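Local atomic coordinates of kynurenine formamidase (Bacillus anthracis, PDB entry 4CO9), a protein that catalyses the zinc-dependent hydrolysis of N-formyl-L-kynurenine to L-kynurenine and formate, the second step of tryptophan degradation by the kynurenine pathway. Residues C[10-15]-C[204-209]; C[53-58]-C[175-180]; C[109-114]-C[145-150]; C[150-155]-C[171-176]. All blocks are in the same frame, centred on the assembly; numbering follows the deposited sequence.

In the fold
Near the N terminus, segment 10-15 leaves the short strand 9-10 and meets segment 204-209 close to the C terminus; contact 1 thus closes a loop of almost the whole chain, and the other three contacts lie within that loop. Contact 2 joins strand 56-58 to the end of strand 172-175 and encloses contact 3, which pairs strands 108-112 and 144-147. Contact 4 begins at Pro150, where contact 3 ends, so the two are in series; it shares Glu175 and Asn176 with contact 2. All four reach the same mixed sheet, and contacts 2 and 4 converge on the two zinc ions.

Contact 1 of 4, residues C[10-15]-C[204-209]; sequences DISQPL and VRAVIR
The carbonyl oxygen of Ala206 is gripped by two donors reaching it from opposite faces of its plane: Ile11 N at 3.0 Å from Ala206 O, and Ser12 OG at 2.9 Å from the same oxygen. This joins the chain leaving the short strand 9-10 to strand 207-210 of the mixed sheet, where Asp10 and Val207 form an antiparallel non-hydrogen-bonded pair. Asp10 also opens an Asx turn, its OD1 accepting from Ser12 N. The same OD1 takes Arg205 NE on the other face of the carboxylate, at a nearly straight 171°. Arg205 grips Asp10 side-on, one nitrogen to each oxygen, with NH2 2.9 Å from Asp10 OD2. Both oxygens lie near the guanidinium plane, whereas the donors stand above the carboxylate plane, the two planes being 59° apart. Arg205 NH1 turns instead to the carbonyl of Pro193 of the second subunit, so one buried guanidinium spans a salt bridge and the dimer interface. Ile11 supplies the apolar side of the contact: CG1, set between the backbone N and carbonyl carbon (chi1 58°), packs on Ala206 CB, while Ile11 CD1 lies 3.8 Å from Ile208 CG2.

Contact 2 of 4, residues C[53-58]-C[175-180]; sequences TGTHID and ENVVLD. With ZN (zinc ion), chain P; ZN (zinc ion), chain O.
Glu175 meets His56 at one zinc ion and Asp58 at both, and it has the most surface buried by this contact. Its extended side chain, with CD nearly anti (chi2 159°), carries the carboxylate to the metals. Glu175 OE1 bridges the ions at 2.4 Å from the zinc of chain P and a longer 2.6 Å from that of chain O; OE2 binds only the latter of the two. Asp58 forms a second bridge by giving OD1 to the first ion and OD2 to the other, its carboxylate turned 83° from that of Glu175. Negative charge gathered so closely is presumably balanced by the metals.

His56 binds the chain P zinc through NE2 at 2.3 Å. Its ring is fixed from behind: ND1 donates to Gly54 O at 2.8 Å, almost straight at 175° and in the ring plane, a second-shell bond that orients the ligand. Glu175 CB makes an off-centre CH-pi contact with this ring. The backbones of His56 and Glu175 form an antiparallel hydrogen-bonded pair.

Asn176 ties the next residues to the loop at Gly54 and Thr55. Its ND2 reaches Gly54 O from the face opposite His56 ND1, and its own carbonyl oxygen accepts from Thr55 OG1 at 2.7 Å. His52 completes the ligands of the chain P zinc, His163 and water 2 add to those of the chain O zinc, and water 1 bridges both: the carboxylate- and water-bridged binuclear zinc site of the KynB family, a family within the Cyclase 1 superfamily.

Contact 3 of 4, residues C[109-114]-C[145-150]; sequences LLLRTS and IGVDVP
Leu109 pairs with Ile145 at the start of a parallel stretch of the mixed sheet, where strands 108-112 and 144-147 run side by side with helix 133-140 in the connection between them. Leu109 O accepts from Gly146 N at 2.9 Å, in the carbonyl plane, and the Leu109 side chain lies beside that of Ile145, both pointing the same way with CD2 against CD1. Helix 133-140 covers this pair through Leu137. On the opposite face of the sheet, Leu110 CD2 lies directly against Gly146, 3.8 Å from its CA. Leu111 returns to the first face: its N donates to Gly146 O at 2.8 Å, and its CG and CD1 rest against Ile145 CD1, with Val147 CG1 a little farther off.

The Arg112 guanidinium binds Asp184, Asp86 and the carbonyl of Val182. Beyond it the strands end, and Asp148 takes over the pairing, its carboxylate held by three donors from the turn at Thr113 and Ser114. Asp148 CG sits between its backbone N and carbonyl carbon (chi1 61°), which directs the group to that turn. Thr113 N and Thr113 OG1 approach Asp148 OD1 from opposite faces, the hydroxyl at 2.7 Å. Ser114 N, 2.9 Å from Asp148 OD2, meets the syn lone pair of that second oxygen.

Contact 4 of 4, residues C[150-155]-C[171-176]; sequences PSVDPL and IHILEN. With ZN (zinc ion), chain O; ZN (zinc ion), chain P.
Pro150 and Asn176 bring the two backbones closest, their CA atoms 5.1 Å apart, and from there the segments run in roughly opposing directions, 146° between CA 150 to 152 and CA 173 to 176. They belong to a beta-alpha-beta crossover that joins the parallel neighbouring strands 144-147 and 172-175 through helix 161-168; segment 150-155 is the loop leaving the first strand. The loop forms one wall of the binuclear zinc site. Pro150 O lies 3.1 Å from the carboxylate carbon CD of Glu175; with OE1 of Glu175, 3.2 Å from Pro150 O, it makes a close pair of acceptors, not a hydrogen bond.

Further on, Ser151 CA and Val152 N face Glu175 OE2, the oxygen bound to the chain O zinc; the bond from Val152 N is weak, 3.4 Å long and bent to 132°. Ser151 itself begins an ST turn: its OG, anti to the backbone N (chi1 -168°), accepts from Asp153 N at 3.1 Å. Asp153 OD2 accepts from His163 ND1, making Asp153 a second-shell partner of that zinc ligand. Asn176 OD1 lies over the proline ring, nearest to Pro150 N at 3.1 Å, a pair with no hydrogen to share, while the Asn176 amide nitrogen serves Gly54. The apolar part of the contact is Val152 on Ile173, with Val152 CG1 4.0 Å from Ile173 CG2.

Contact 1 of 4, residues C[10-15]-C[204-209]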
# COMPACT_ATOMS: atom_id res chain seq x y z
N ASP C 10 13.35 -0.12 -0.98
CA ASP C 10 12.29 0.81 -1.37
C ASP C 10 12.53 1.30 -2.80
O ASP C 10 13.61 1.82 -3.11
CB ASP C 10 12.29 1.98 -0.39
CG ASP C 10 11.05 2.86 -0.49
OD1 ASP C 10 10.13 2.56 -1.28
OD2 ASP C 10 10.99 3.86 0.27
N ILE C 11 11.53 1.13 -3.67
CA ILE C 11 11.59 1.71 -5.01
C ILE C 11 10.39 2.64 -5.27
O ILE C 11 9.94 2.79 -6.41
CB ILE C 11 11.73 0.64 -6.12
CG1 ILE C 11 10.58 -0.37 -6.09
CG2 ILE C 11 13.07 -0.06 -5.96
CD1 ILE C 11 10.42 -1.14 -7.38
N SER C 12 9.90 3.25 -4.20
CA SER C 12 8.77 4.17 -4.26
C SER C 12 9.23 5.63 -4.14
O SER C 12 10.23 5.92 -3.50
CB SER C 12 7.78 3.88 -3.14
OG SER C 12 7.37 2.53 -3.15
N GLN C 13 8.49 6.53 -4.77
CA GLN C 13 8.73 7.96 -4.64
C GLN C 13 8.17 8.49 -3.31
O GLN C 13 7.04 8.19 -2.96
CB GLN C 13 8.08 8.72 -5.80
CG GLN C 13 8.70 8.44 -7.15
CD GLN C 13 8.12 9.26 -8.28
OE1 GLN C 13 7.04 9.83 -8.16
NE2 GLN C 13 8.84 9.34 -9.39
N PRO C 14 8.95 9.30 -2.58
CA PRO C 14 8.41 9.86 -1.35
C PRO C 14 7.20 10.74 -1.63
O PRO C 14 7.23 11.56 -2.57
CB PRO C 14 9.56 10.70 -0.79
CG PRO C 14 10.79 10.09 -1.36
CD PRO C 14 10.39 9.61 -2.74
N LEU C 15 6.15 10.55 -0.84
CA LEU C 15 4.92 11.29 -0.97
C LEU C 15 4.92 12.42 0.05
O LEU C 15 4.92 12.18 1.25
CB LEU C 15 3.72 10.38 -0.74
CG LEU C 15 3.42 9.33 -1.83
CD1 LEU C 15 2.33 8.39 -1.32
CD2 LEU C 15 2.99 9.98 -3.14
N VAL C 204 0.85 2.87 -4.31
CA VAL C 204 1.38 1.65 -3.74
C VAL C 204 2.73 1.92 -3.10
O VAL C 204 3.38 2.94 -3.40
CB VAL C 204 1.57 0.54 -4.80
CG1 VAL C 204 0.26 0.27 -5.53
CG2 VAL C 204 2.68 0.88 -5.78
N ARG C 205 3.13 1.04 -2.19
CA ARG C 205 4.51 1.01 -1.74
C ARG C 205 5.18 -0.12 -2.47
O ARG C 205 4.95 -1.30 -2.16
CB ARG C 205 4.61 0.80 -0.23
CG ARG C 205 6.03 0.98 0.32
CD ARG C 205 6.44 2.43 0.23
NE ARG C 205 7.75 2.72 0.79
CZ ARG C 205 8.02 2.91 2.08
NH1 ARG C 205 7.07 2.79 3.01
NH2 ARG C 205 9.25 3.18 2.45
N ALA C 206 5.94 0.23 -3.50
CA ALA C 206 6.68 -0.75 -4.25
C ALA C 206 8.03 -0.97 -3.60
O ALA C 206 8.78 -0.01 -3.35
CB ALA C 206 6.85 -0.30 -5.70
N VAL C 207 8.33 -2.23 -3.31
CA VAL C 207 9.62 -2.65 -2.79
C VAL C 207 10.09 -3.90 -3.51
O VAL C 207 9.28 -4.67 -4.03
CB VAL C 207 9.57 -2.94 -1.27
CG1 VAL C 207 9.11 -1.72 -0.50
CG2 VAL C 207 8.66 -4.12 -0.96
N ILE C 208 11.40 -4.14 -3.47
CA ILE C 208 12.00 -5.34 -4.08
C ILE C 208 13.08 -5.95 -3.20
O ILE C 208 13.74 -5.24 -2.43
CB ILE C 208 12.62 -5.04 -5.48
CG1 ILE C 208 13.68 -3.92 -5.40
CG2 ILE C 208 11.52 -4.70 -6.47
CD1 ILE C 208 14.40 -3.64 -6.70
N ARG C 209 13.25 -7.26 -3.32
CA ARG C 209 14.29 -7.99 -2.62
C ARG C 209 15.05 -8.86 -3.63
O ARG C 209 14.42 -9.61 -4.38
CB ARG C 209 13.65 -8.89 -1.57
CG ARG C 209 14.62 -9.67 -0.73
CD ARG C 209 13.92 -10.37 0.42
NE ARG C 209 13.02 -11.40 -0.03
CZ ARG C 209 12.27 -12.14 0.78
NH1 ARG C 209 12.29 -11.93 2.09
NH2 ARG C 209 11.48 -13.07 0.28

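Contact 2 of 4, residues C[53-58]-C[175-180]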
# COMPACT_ATOMS: atom_id res chain seq x y z
N THR C 53 -0.35 9.74 -8.35
CA THR C 53 0.71 10.52 -7.75
C THR C 53 1.73 9.55 -7.21
O THR C 53 1.37 8.61 -6.53
CB THR C 53 0.17 11.36 -6.57
OG1 THR C 53 -0.92 12.15 -7.03
CG2 THR C 53 1.24 12.29 -5.98
N GLY C 54 3.00 9.82 -7.48
CA GLY C 54 4.07 8.98 -6.99
C GLY C 54 3.97 7.61 -7.61
O GLY C 54 3.38 7.44 -8.69
N THR C 55 4.51 6.63 -6.91
CA THR C 55 4.52 5.26 -7.38
C THR C 55 3.11 4.70 -7.23
O THR C 55 2.55 4.72 -6.13
CB THR C 55 5.54 4.45 -6.57
OG1 THR C 55 6.80 5.12 -6.62
CG2 THR C 55 5.70 3.06 -7.14
N HIS C 56 2.53 4.20 -8.32
CA HIS C 56 1.15 3.78 -8.28
C HIS C 56 0.83 2.82 -9.41
O HIS C 56 1.59 2.69 -10.37
CB HIS C 56 0.24 5.00 -8.37
CG HIS C 56 0.23 5.64 -9.72
ND1 HIS C 56 1.20 6.53 -10.12
CD2 HIS C 56 -0.61 5.50 -10.76
CE1 HIS C 56 0.94 6.94 -11.34
NE2 HIS C 56 -0.15 6.32 -11.76
N ILE C 57 -0.32 2.17 -9.30
CA ILE C 57 -0.81 1.28 -10.34
C ILE C 57 -2.09 1.84 -10.94
O ILE C 57 -2.87 2.51 -10.26
CB ILE C 57 -1.01 -0.17 -9.81
CG1 ILE C 57 -2.11 -0.27 -8.74
CG2 ILE C 57 0.30 -0.70 -9.27
CD1 ILE C 57 -3.49 -0.64 -9.30
N ASP C 58 -2.29 1.55 -12.23
CA ASP C 58 -3.51 1.92 -12.95
C ASP C 58 -4.48 0.75 -13.00
O ASP C 58 -4.07 -0.39 -13.25
CB ASP C 58 -3.21 2.26 -14.40
CG ASP C 58 -2.39 3.51 -14.56
OD1 ASP C 58 -2.22 4.29 -13.61
OD2 ASP C 58 -1.89 3.69 -15.70
N GLU C 175 3.51 2.49 -12.46
CA GLU C 175 4.18 3.70 -12.92
C GLU C 175 4.93 4.40 -11.79
O GLU C 175 4.62 4.22 -10.60
CB GLU C 175 3.15 4.65 -13.55
CG GLU C 175 2.66 4.16 -14.90
CD GLU C 175 1.33 4.75 -15.34
OE1 GLU C 175 0.58 5.26 -14.48
OE2 GLU C 175 1.04 4.68 -16.57
N ASN C 176 5.95 5.17 -12.17
CA ASN C 176 6.77 5.95 -11.25
C ASN C 176 7.56 5.14 -10.21
O ASN C 176 7.76 5.59 -9.09
CB ASN C 176 5.93 7.02 -10.53
CG ASN C 176 5.63 8.22 -11.40
OD1 ASN C 176 6.38 8.56 -12.31
ND2 ASN C 176 4.53 8.90 -11.11
N VAL C 177 8.03 3.96 -10.58
CA VAL C 177 9.00 3.28 -9.72
C VAL C 177 10.34 4.03 -9.79
O VAL C 177 10.58 4.78 -10.74
CB VAL C 177 9.20 1.78 -10.03
CG1 VAL C 177 7.98 0.98 -9.60
CG2 VAL C 177 9.53 1.53 -11.50
N VAL C 178 11.16 3.86 -8.77
CA VAL C 178 12.46 4.50 -8.65
C VAL C 178 13.52 3.42 -8.73
O VAL C 178 13.61 2.57 -7.85
CB VAL C 178 12.59 5.20 -7.30
CG1 VAL C 178 13.93 5.94 -7.20
CG2 VAL C 178 11.43 6.15 -7.09
N LEU C 179 14.30 3.43 -9.81
CA LEU C 179 15.20 2.32 -10.10
C LEU C 179 16.67 2.70 -10.27
O LEU C 179 17.48 1.82 -10.54
CB LEU C 179 14.72 1.60 -11.37
CG LEU C 179 13.32 0.99 -11.36
CD1 LEU C 179 13.02 0.38 -12.72
CD2 LEU C 179 13.15 -0.04 -10.26
N ASP C 180 17.04 3.96 -10.11
CA ASP C 180 18.44 4.33 -10.36
C ASP C 180 19.42 3.78 -9.30
O ASP C 180 20.59 3.61 -9.59
CB ASP C 180 18.60 5.84 -10.59
CG ASP C 180 18.40 6.23 -12.06
OD1 ASP C 180 17.75 5.47 -12.84
OD2 ASP C 180 18.91 7.30 -12.45
ZN ZN P . -1.45 6.22 -13.63
ZN ZN O . -0.99 5.25 -16.54
O HOH W 1 -1.87 6.79 -15.56
O HOH W 2 -0.22 7.38 -17.67

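Contact 3 of 4, residues C[109-114]-C[145-150]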
# COMPACT_ATOMS: atom_id res chain seq x y z
N LEU C 109 7.99 -7.40 -15.18
CA LEU C 109 9.13 -6.74 -15.78
C LEU C 109 9.14 -5.26 -15.46
O LEU C 109 8.15 -4.58 -15.70
CB LEU C 109 9.10 -6.96 -17.30
CG LEU C 109 10.24 -6.37 -18.11
CD1 LEU C 109 11.54 -7.09 -17.78
CD2 LEU C 109 9.95 -6.51 -19.60
N LEU C 110 10.24 -4.78 -14.88
CA LEU C 110 10.43 -3.35 -14.61
C LEU C 110 11.45 -2.79 -15.58
O LEU C 110 12.53 -3.37 -15.76
CB LEU C 110 10.88 -3.10 -13.17
CG LEU C 110 10.05 -3.75 -12.07
CD1 LEU C 110 10.57 -3.38 -10.69
CD2 LEU C 110 8.58 -3.39 -12.19
N LEU C 111 11.10 -1.66 -16.18
CA LEU C 111 11.93 -0.99 -17.17
C LEU C 111 12.55 0.27 -16.60
O LEU C 111 11.84 1.20 -16.22
CB LEU C 111 11.08 -0.63 -18.39
CG LEU C 111 10.24 -1.73 -19.04
CD1 LEU C 111 9.51 -1.20 -20.26
CD2 LEU C 111 11.12 -2.90 -19.44
N ARG C 112 13.89 0.29 -16.52
CA ARG C 112 14.62 1.48 -16.15
C ARG C 112 14.93 2.31 -17.40
O ARG C 112 15.79 1.93 -18.20
CB ARG C 112 15.94 1.14 -15.43
CG ARG C 112 16.59 2.34 -14.76
CD ARG C 112 18.04 2.15 -14.30
NE ARG C 112 18.20 1.04 -13.37
CZ ARG C 112 18.48 -0.21 -13.74
NH1 ARG C 112 18.67 -0.51 -15.03
NH2 ARG C 112 18.58 -1.15 -12.82
N THR C 113 14.20 3.40 -17.58
CA THR C 113 14.50 4.34 -18.66
C THR C 113 15.54 5.36 -18.21
O THR C 113 16.25 5.90 -19.04
CB THR C 113 13.25 5.12 -19.14
OG1 THR C 113 12.86 6.08 -18.14
CG2 THR C 113 12.09 4.19 -19.46
N SER C 114 15.61 5.61 -16.91
CA SER C 114 16.45 6.65 -16.34
C SER C 114 16.25 7.98 -17.04
O SER C 114 17.19 8.77 -17.16
CB SER C 114 17.93 6.25 -16.38
OG SER C 114 18.15 5.03 -15.67
N ILE C 145 3.92 -4.88 -16.07
CA ILE C 145 4.99 -4.04 -16.57
C ILE C 145 5.06 -2.80 -15.69
O ILE C 145 4.02 -2.19 -15.36
CB ILE C 145 4.78 -3.69 -18.07
CG1 ILE C 145 6.03 -3.07 -18.67
CG2 ILE C 145 3.62 -2.74 -18.30
CD1 ILE C 145 7.08 -4.07 -19.05
N GLY C 146 6.28 -2.44 -15.30
CA GLY C 146 6.52 -1.25 -14.51
C GLY C 146 7.50 -0.35 -15.21
O GLY C 146 8.43 -0.84 -15.86
N VAL C 147 7.29 0.96 -15.10
CA VAL C 147 8.18 1.96 -15.67
C VAL C 147 8.57 3.03 -14.64
O VAL C 147 7.79 3.34 -13.73
CB VAL C 147 7.56 2.63 -16.92
CG1 VAL C 147 7.42 1.61 -18.03
CG2 VAL C 147 6.23 3.28 -16.61
N ASP C 148 9.76 3.60 -14.81
CA ASP C 148 10.24 4.64 -13.90
C ASP C 148 9.87 6.05 -14.36
O ASP C 148 10.60 7.01 -14.10
CB ASP C 148 11.75 4.52 -13.67
CG ASP C 148 12.56 4.67 -14.95
OD1 ASP C 148 11.97 4.70 -16.05
OD2 ASP C 148 13.81 4.72 -14.85
N VAL C 149 8.73 6.16 -15.04
CA VAL C 149 8.17 7.43 -15.49
C VAL C 149 6.65 7.41 -15.25
O VAL C 149 6.10 6.36 -14.90
CB VAL C 149 8.48 7.70 -16.98
CG1 VAL C 149 9.93 8.11 -17.15
CG2 VAL C 149 8.18 6.46 -17.82
N PRO C 150 5.96 8.55 -15.38
CA PRO C 150 4.54 8.60 -14.96
C PRO C 150 3.55 7.89 -15.86
O PRO C 150 2.41 7.70 -15.46
CB PRO C 150 4.22 10.10 -14.97
CG PRO C 150 5.53 10.78 -14.85
CD PRO C 150 6.51 9.91 -15.58

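Contact 4 of 4, residues C[150-155]-C[171-176]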
# COMPACT_ATOMS: atom_id res chain seq x y z
N PRO C 150 5.96 8.55 -15.38
CA PRO C 150 4.54 8.60 -14.96
C PRO C 150 3.55 7.89 -15.86
O PRO C 150 2.41 7.70 -15.46
CB PRO C 150 4.22 10.10 -14.97
CG PRO C 150 5.53 10.78 -14.85
CD PRO C 150 6.51 9.91 -15.58
N SER C 151 3.97 7.52 -17.07
CA SER C 151 3.05 6.92 -18.01
C SER C 151 3.73 5.90 -18.92
O SER C 151 4.94 5.97 -19.15
CB SER C 151 2.39 7.99 -18.85
OG SER C 151 1.29 7.44 -19.58
N VAL C 152 2.93 4.97 -19.42
CA VAL C 152 3.37 4.06 -20.50
C VAL C 152 3.05 4.62 -21.89
O VAL C 152 3.51 4.07 -22.89
CB VAL C 152 2.75 2.65 -20.35
CG1 VAL C 152 3.21 2.00 -19.06
CG2 VAL C 152 1.23 2.69 -20.44
N ASP C 153 2.27 5.70 -21.95
CA ASP C 153 1.96 6.39 -23.21
C ASP C 153 2.54 7.79 -23.19
O ASP C 153 2.88 8.32 -22.11
CB ASP C 153 0.45 6.49 -23.41
CG ASP C 153 -0.15 5.22 -23.96
OD1 ASP C 153 0.22 4.83 -25.08
OD2 ASP C 153 -1.00 4.62 -23.28
N PRO C 154 2.66 8.42 -24.38
CA PRO C 154 3.18 9.79 -24.39
C PRO C 154 2.30 10.70 -23.54
O PRO C 154 1.08 10.49 -23.46
CB PRO C 154 3.12 10.19 -25.87
CG PRO C 154 3.15 8.89 -26.61
CD PRO C 154 2.38 7.93 -25.74
N LEU C 155 2.91 11.70 -22.93
CA LEU C 155 2.21 12.56 -21.98
C LEU C 155 1.03 13.32 -22.60
O LEU C 155 0.05 13.62 -21.91
CB LEU C 155 3.19 13.55 -21.35
CG LEU C 155 4.36 12.94 -20.59
CD1 LEU C 155 5.28 14.05 -20.09
CD2 LEU C 155 3.90 12.06 -19.44
N ILE C 171 -1.89 -7.54 -19.12
CA ILE C 171 -0.69 -6.98 -18.54
C ILE C 171 -1.05 -5.74 -17.73
O ILE C 171 -1.57 -4.77 -18.26
CB ILE C 171 0.35 -6.57 -19.58
CG1 ILE C 171 0.69 -7.77 -20.47
CG2 ILE C 171 1.59 -6.02 -18.90
CD1 ILE C 171 1.55 -7.42 -21.66
N HIS C 172 -0.75 -5.81 -16.44
CA HIS C 172 -1.05 -4.75 -15.50
C HIS C 172 0.06 -3.71 -15.51
O HIS C 172 1.13 -3.97 -16.02
CB HIS C 172 -1.23 -5.37 -14.13
CG HIS C 172 -2.40 -6.30 -14.07
ND1 HIS C 172 -3.46 -6.10 -13.21
CD2 HIS C 172 -2.70 -7.41 -14.77
CE1 HIS C 172 -4.34 -7.07 -13.37
NE2 HIS C 172 -3.91 -7.87 -14.32
N ILE C 173 -0.23 -2.54 -14.96
CA ILE C 173 0.61 -1.36 -15.14
C ILE C 173 1.00 -0.72 -13.81
O ILE C 173 0.14 -0.41 -12.99
CB ILE C 173 -0.11 -0.29 -16.00
CG1 ILE C 173 -0.37 -0.85 -17.40
CG2 ILE C 173 0.72 1.00 -16.08
CD1 ILE C 173 -1.30 -0.01 -18.24
N LEU C 174 2.31 -0.50 -13.66
CA LEU C 174 2.89 0.14 -12.50
C LEU C 174 3.74 1.29 -12.99
O LEU C 174 4.59 1.11 -13.86
CB LEU C 174 3.74 -0.90 -11.75
CG LEU C 174 4.71 -0.44 -10.67
CD1 LEU C 174 3.97 0.29 -9.55
CD2 LEU C 174 5.46 -1.64 -10.13
N GLU C 175 3.51 2.49 -12.46
CA GLU C 175 4.18 3.70 -12.92
C GLU C 175 4.93 4.40 -11.79
O GLU C 175 4.62 4.22 -10.60
CB GLU C 175 3.15 4.65 -13.55
CG GLU C 175 2.66 4.16 -14.90
CD GLU C 175 1.33 4.75 -15.34
OE1 GLU C 175 0.58 5.26 -14.48
OE2 GLU C 175 1.04 4.68 -16.57
N ASN C 176 5.95 5.17 -12.17
CA ASN C 176 6.77 5.95 -11.25
C ASN C 176 7.56 5.14 -10.21
O ASN C 176 7.76 5.59 -9.09
CB ASN C 176 5.93 7.02 -10.53
CG ASN C 176 5.63 8.22 -11.40
OD1 ASN C 176 6.38 8.56 -12.31
ND2 ASN C 176 4.53 8.90 -11.11
ZN ZN O . -0.99 5.25 -16.54
ZN ZN P . -1.45 6.22 -13.63
O HOH W 1 -1.87 6.79 -15.56
O HOH W 2 -0.22 7.38 -17.67